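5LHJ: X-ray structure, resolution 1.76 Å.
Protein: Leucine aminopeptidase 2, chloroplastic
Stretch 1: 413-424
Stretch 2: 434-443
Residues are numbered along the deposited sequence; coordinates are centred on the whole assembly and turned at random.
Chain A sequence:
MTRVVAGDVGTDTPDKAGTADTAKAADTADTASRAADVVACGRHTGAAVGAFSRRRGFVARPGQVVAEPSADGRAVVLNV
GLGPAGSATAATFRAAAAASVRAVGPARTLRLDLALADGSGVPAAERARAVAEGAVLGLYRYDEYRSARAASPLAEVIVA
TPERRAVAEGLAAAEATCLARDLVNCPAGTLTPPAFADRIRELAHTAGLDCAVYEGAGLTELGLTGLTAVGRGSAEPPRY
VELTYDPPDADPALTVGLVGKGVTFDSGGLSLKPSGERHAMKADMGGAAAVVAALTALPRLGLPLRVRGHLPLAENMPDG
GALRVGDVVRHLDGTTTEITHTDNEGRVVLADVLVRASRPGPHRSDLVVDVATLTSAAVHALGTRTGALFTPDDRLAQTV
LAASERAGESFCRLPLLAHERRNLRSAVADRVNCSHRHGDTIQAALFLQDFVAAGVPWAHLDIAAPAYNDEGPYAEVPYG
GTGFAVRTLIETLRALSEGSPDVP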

# COMPACT_ATOMS: atom_id res chain seq x y z
N ARG A 413 -0.46 13.44 30.62
CA ARG A 413 -1.81 13.00 30.96
C ARG A 413 -2.76 13.20 29.79
O ARG A 413 -2.87 14.31 29.24
CB ARG A 413 -2.35 13.74 32.19
CG ARG A 413 -3.63 13.10 32.73
CD ARG A 413 -4.21 13.93 33.83
NE ARG A 413 -5.40 13.31 34.40
CZ ARG A 413 -6.13 13.84 35.37
NH1 ARG A 413 -5.78 15.02 35.91
NH2 ARG A 413 -7.20 13.20 35.82
N LEU A 414 -3.46 12.15 29.39
CA LEU A 414 -4.52 12.25 28.40
C LEU A 414 -5.88 12.04 29.07
O LEU A 414 -5.98 11.33 30.05
CB LEU A 414 -4.30 11.25 27.27
CG LEU A 414 -3.01 11.45 26.46
CD1 LEU A 414 -2.92 10.37 25.38
CD2 LEU A 414 -2.96 12.83 25.82
N PRO A 415 -6.95 12.65 28.52
CA PRO A 415 -8.28 12.58 29.12
C PRO A 415 -9.03 11.29 28.83
O PRO A 415 -8.96 10.75 27.72
CB PRO A 415 -9.00 13.77 28.47
CG PRO A 415 -8.38 13.88 27.13
CD PRO A 415 -6.93 13.59 27.38
N LEU A 416 -9.78 10.83 29.83
CA LEU A 416 -10.74 9.74 29.64
C LEU A 416 -12.01 10.34 29.03
O LEU A 416 -13.00 10.56 29.73
CB LEU A 416 -11.01 9.04 30.98
CG LEU A 416 -9.81 8.24 31.52
CD1 LEU A 416 -9.90 8.04 33.02
CD2 LEU A 416 -9.70 6.89 30.82
N LEU A 417 -11.98 10.58 27.72
CA LEU A 417 -13.04 11.30 27.03
C LEU A 417 -14.34 10.51 26.97
O LEU A 417 -14.40 9.46 26.32
CB LEU A 417 -12.61 11.67 25.61
CG LEU A 417 -11.43 12.63 25.48
CD1 LEU A 417 -10.92 12.71 24.05
CD2 LEU A 417 -11.75 14.02 26.00
N ALA A 418 -15.38 11.01 27.62
CA ALA A 418 -16.67 10.31 27.63
C ALA A 418 -17.22 10.06 26.22
O ALA A 418 -17.79 9.01 25.95
CB ALA A 418 -17.68 11.08 28.47
N HIS A 419 -17.00 11.01 25.31
CA HIS A 419 -17.49 10.85 23.93
C HIS A 419 -16.77 9.76 23.12
O HIS A 419 -17.27 9.34 22.08
CB HIS A 419 -17.53 12.19 23.18
CG HIS A 419 -16.19 12.83 22.98
ND1 HIS A 419 -15.79 13.96 23.66
CD2 HIS A 419 -15.18 12.53 22.13
CE1 HIS A 419 -14.59 14.31 23.25
NE2 HIS A 419 -14.20 13.46 22.32
N GLU A 420 -15.61 9.29 23.58
CA GLU A 420 -14.97 8.14 22.92
C GLU A 420 -15.55 6.79 23.31
O GLU A 420 -15.26 5.78 22.65
CB GLU A 420 -13.45 8.17 23.13
CG GLU A 420 -12.76 9.24 22.30
CD GLU A 420 -12.86 8.99 20.79
OE1 GLU A 420 -12.83 7.83 20.35
OE2 GLU A 420 -13.00 9.97 20.04
N ARG A 421 -16.38 6.74 24.36
CA ARG A 421 -17.01 5.48 24.75
C ARG A 421 -17.94 4.94 23.67
O ARG A 421 -18.13 3.73 23.57
CB ARG A 421 -17.76 5.59 26.09
CG ARG A 421 -16.82 5.77 27.26
CD ARG A 421 -17.49 5.58 28.61
NE ARG A 421 -16.50 5.14 29.58
CZ ARG A 421 -16.02 3.89 29.69
NH1 ARG A 421 -16.46 2.91 28.90
NH2 ARG A 421 -15.09 3.63 30.60
N ARG A 422 -18.48 5.82 22.82
CA ARG A 422 -19.31 5.34 21.73
C ARG A 422 -18.53 4.44 20.76
O ARG A 422 -19.12 3.60 20.09
CB ARG A 422 -19.93 6.50 20.96
CG ARG A 422 -18.96 7.25 20.10
CD ARG A 422 -19.56 8.57 19.64
NE ARG A 422 -18.94 8.94 18.38
CZ ARG A 422 -17.73 9.46 18.25
NH1 ARG A 422 -16.93 9.73 19.29
NH2 ARG A 422 -17.30 9.71 17.03
N ASN A 423 -17.22 4.63 20.69
CA ASN A 423 -16.35 3.78 19.88
C ASN A 423 -15.99 2.43 20.49
O ASN A 423 -15.29 1.64 19.85
CB ASN A 423 -15.10 4.55 19.45
CG ASN A 423 -15.43 5.58 18.39
OD1 ASN A 423 -16.30 5.34 17.53
ND2 ASN A 423 -14.77 6.72 18.44
N LEU A 424 -16.45 2.16 21.69
CA LEU A 424 -16.38 0.83 22.28
C LEU A 424 -17.60 -0.06 21.91
O LEU A 424 -17.59 -1.25 22.19
CB LEU A 424 -16.26 0.94 23.80
CG LEU A 424 -15.00 1.62 24.35
CD1 LEU A 424 -15.04 1.64 25.86
CD2 LEU A 424 -13.75 0.91 23.86
N CYS A 434 -11.49 -3.16 19.29
CA CYS A 434 -10.95 -2.28 18.25
C CYS A 434 -12.09 -1.63 17.47
O CYS A 434 -12.96 -2.33 16.94
CB CYS A 434 -10.08 -3.07 17.28
SG CYS A 434 -9.28 -2.08 15.99
N SER A 435 -12.08 -0.30 17.40
CA SER A 435 -13.11 0.44 16.66
C SER A 435 -12.78 0.65 15.19
O SER A 435 -13.66 1.08 14.42
CB SER A 435 -13.31 1.83 17.29
OG SER A 435 -12.15 2.61 17.12
N HIS A 436 -11.52 0.44 14.82
CA HIS A 436 -11.00 0.81 13.51
C HIS A 436 -11.14 2.30 13.22
O HIS A 436 -11.14 2.71 12.06
CB HIS A 436 -11.64 -0.02 12.38
CG HIS A 436 -11.58 -1.49 12.60
ND1 HIS A 436 -12.65 -2.22 13.06
CD2 HIS A 436 -10.57 -2.37 12.44
CE1 HIS A 436 -12.31 -3.49 13.17
NE2 HIS A 436 -11.05 -3.61 12.81
N ARG A 437 -11.25 3.11 14.27
CA ARG A 437 -11.36 4.56 14.14
C ARG A 437 -10.21 5.21 14.89
O ARG A 437 -9.55 4.58 15.73
CB ARG A 437 -12.68 5.04 14.71
CG ARG A 437 -13.88 4.69 13.85
CD ARG A 437 -15.17 5.08 14.56
NE ARG A 437 -16.20 5.54 13.63
CZ ARG A 437 -17.34 6.14 13.99
NH1 ARG A 437 -17.65 6.35 15.28
NH2 ARG A 437 -18.20 6.52 13.05
N HIS A 438 -9.99 6.48 14.60
CA HIS A 438 -9.02 7.27 15.35
C HIS A 438 -9.38 7.34 16.84
O HIS A 438 -10.55 7.23 17.20
CB HIS A 438 -8.96 8.69 14.82
CG HIS A 438 -8.40 8.80 13.44
ND1 HIS A 438 -7.17 8.28 13.10
CD2 HIS A 438 -8.87 9.41 12.33
CE1 HIS A 438 -6.92 8.56 11.83
NE2 HIS A 438 -7.94 9.23 11.34
N GLY A 439 -8.36 7.50 17.67
CA GLY A 439 -8.54 7.63 19.13
C GLY A 439 -8.31 6.35 19.93
O GLY A 439 -8.74 6.26 21.09
N ASP A 440 -7.60 5.38 19.34
CA ASP A 440 -7.45 4.08 20.02
C ASP A 440 -6.74 4.16 21.39
O ASP A 440 -7.03 3.36 22.28
CB ASP A 440 -6.74 3.04 19.13
CG ASP A 440 -6.78 1.64 19.74
OD1 ASP A 440 -7.89 1.16 20.06
OD2 ASP A 440 -5.69 1.06 19.95
N THR A 441 -5.81 5.09 21.56
CA THR A 441 -5.12 5.23 22.85
C THR A 441 -6.12 5.58 23.97
O THR A 441 -6.10 4.97 25.05
CB THR A 441 -3.98 6.27 22.79
OG1 THR A 441 -3.03 5.90 21.78
CG2 THR A 441 -3.26 6.36 24.13
N ILE A 442 -7.02 6.52 23.69
CA ILE A 442 -8.07 6.89 24.64
C ILE A 442 -9.10 5.76 24.78
O ILE A 442 -9.51 5.41 25.90
CB ILE A 442 -8.70 8.26 24.27
CG1 ILE A 442 -7.59 9.34 24.35
CG2 ILE A 442 -9.89 8.55 25.19
CD1 ILE A 442 -8.02 10.77 24.22
N GLN A 443 -9.49 5.15 23.66
CA GLN A 443 -10.45 4.04 23.70
C GLN A 443 -9.92 2.87 24.53
O GLN A 443 -10.68 2.26 25.27
CB GLN A 443 -10.81 3.57 22.29
CG GLN A 443 -11.57 4.61 21.49
CD GLN A 443 -11.48 4.39 20.00
OE1 GLN A 443 -11.34 3.25 19.53
NE2 GLN A 443 -11.59 5.47 19.23
O HOH W 1 -12.51 9.34 17.39
O HOH W 2 -19.72 8.96 15.17
O HOH W 3 -12.29 0.77 20.51

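Two direct hydrogen bonds join the stretches, and both involve side chains only. Arg437 NH1 donates to Asn423 OD1 at 2.8 Å, with an N-H...O angle of 164°. The oxygen lies at the edge of the Arg437 guanidinium, near its plane, where the N-H bonds point. Gln443 NE2 donates to Glu420 OE1 at 2.9 Å, with an angle of 152°.

Glu420 OE1 serves a second donor. Asn423 ND2 donates to Glu420 OE1 at 2.9 Å, from within the same stretch. The Asn423 amide is therefore used at both ends: its nitrogen goes to Glu420 and its oxygen to Arg437. This fixes the orientation of the amide and links the two cross-stretch bonds into one network. The Gln443 amide is also engaged at both ends. While Gln443 NE2 binds Glu420, Gln443 OE1 accepts a hydrogen bond from Ser435 OG at 2.6 Å, so the loop before the helix is tied to the helix. Ser435 OG in turn accepts from the backbone, with Arg437 N at 3.0 Å.

Waters extend the network. Water 1 donates to Glu420 OE2 at 2.8 Å and to His438 O at 2.9 Å, bridging the second carboxylate oxygen to the other backbone. Water 3 donates to Asn423 O at 3.2 Å and to Gln443 OE1 at 2.8 Å.

Two arginines meet nearby. Arg422 NH2 and Arg437 NH1 are 3.8 Å apart, a close approach of like charges. Water 2 accepts from Arg422 NH2 at 3.1 Å and, weakly, from Arg437 NH1 at 3.3 Å. Arg422 NH1 is held by His419 O at 2.8 Å.

Gly439 sits at the N-cap position of the helix. Its phi/psi of 98/20 would jam a CB against the preceding carbonyl oxygen. An ideal CB on Gly439 would also lie a tight 3.0 Å from Glu420 OE1.

The apolar packing centres on Ile442, which has the largest area covered by the other stretch. Its CA-to-CB bond points toward stretch 1. Ile442 CD1 lies 3.5 Å from Leu417 CD1 and 4.3 Å from Pro415 CG. Ile442 CG2 lies 3.5 Å from Pro415 O and 4.1 Å from Glu420 CB, so the aliphatic part of the glutamate joins the packing.

Other contacts lie around this packing. Leu414 CD1 is 4.2 Å from Thr441 CG2. Leu424 CD2 is 3.6 Å from Gln443 O. Asn423 and Ser435 pack closely, with Asn423 O 3.2 Å from Ser435 CB.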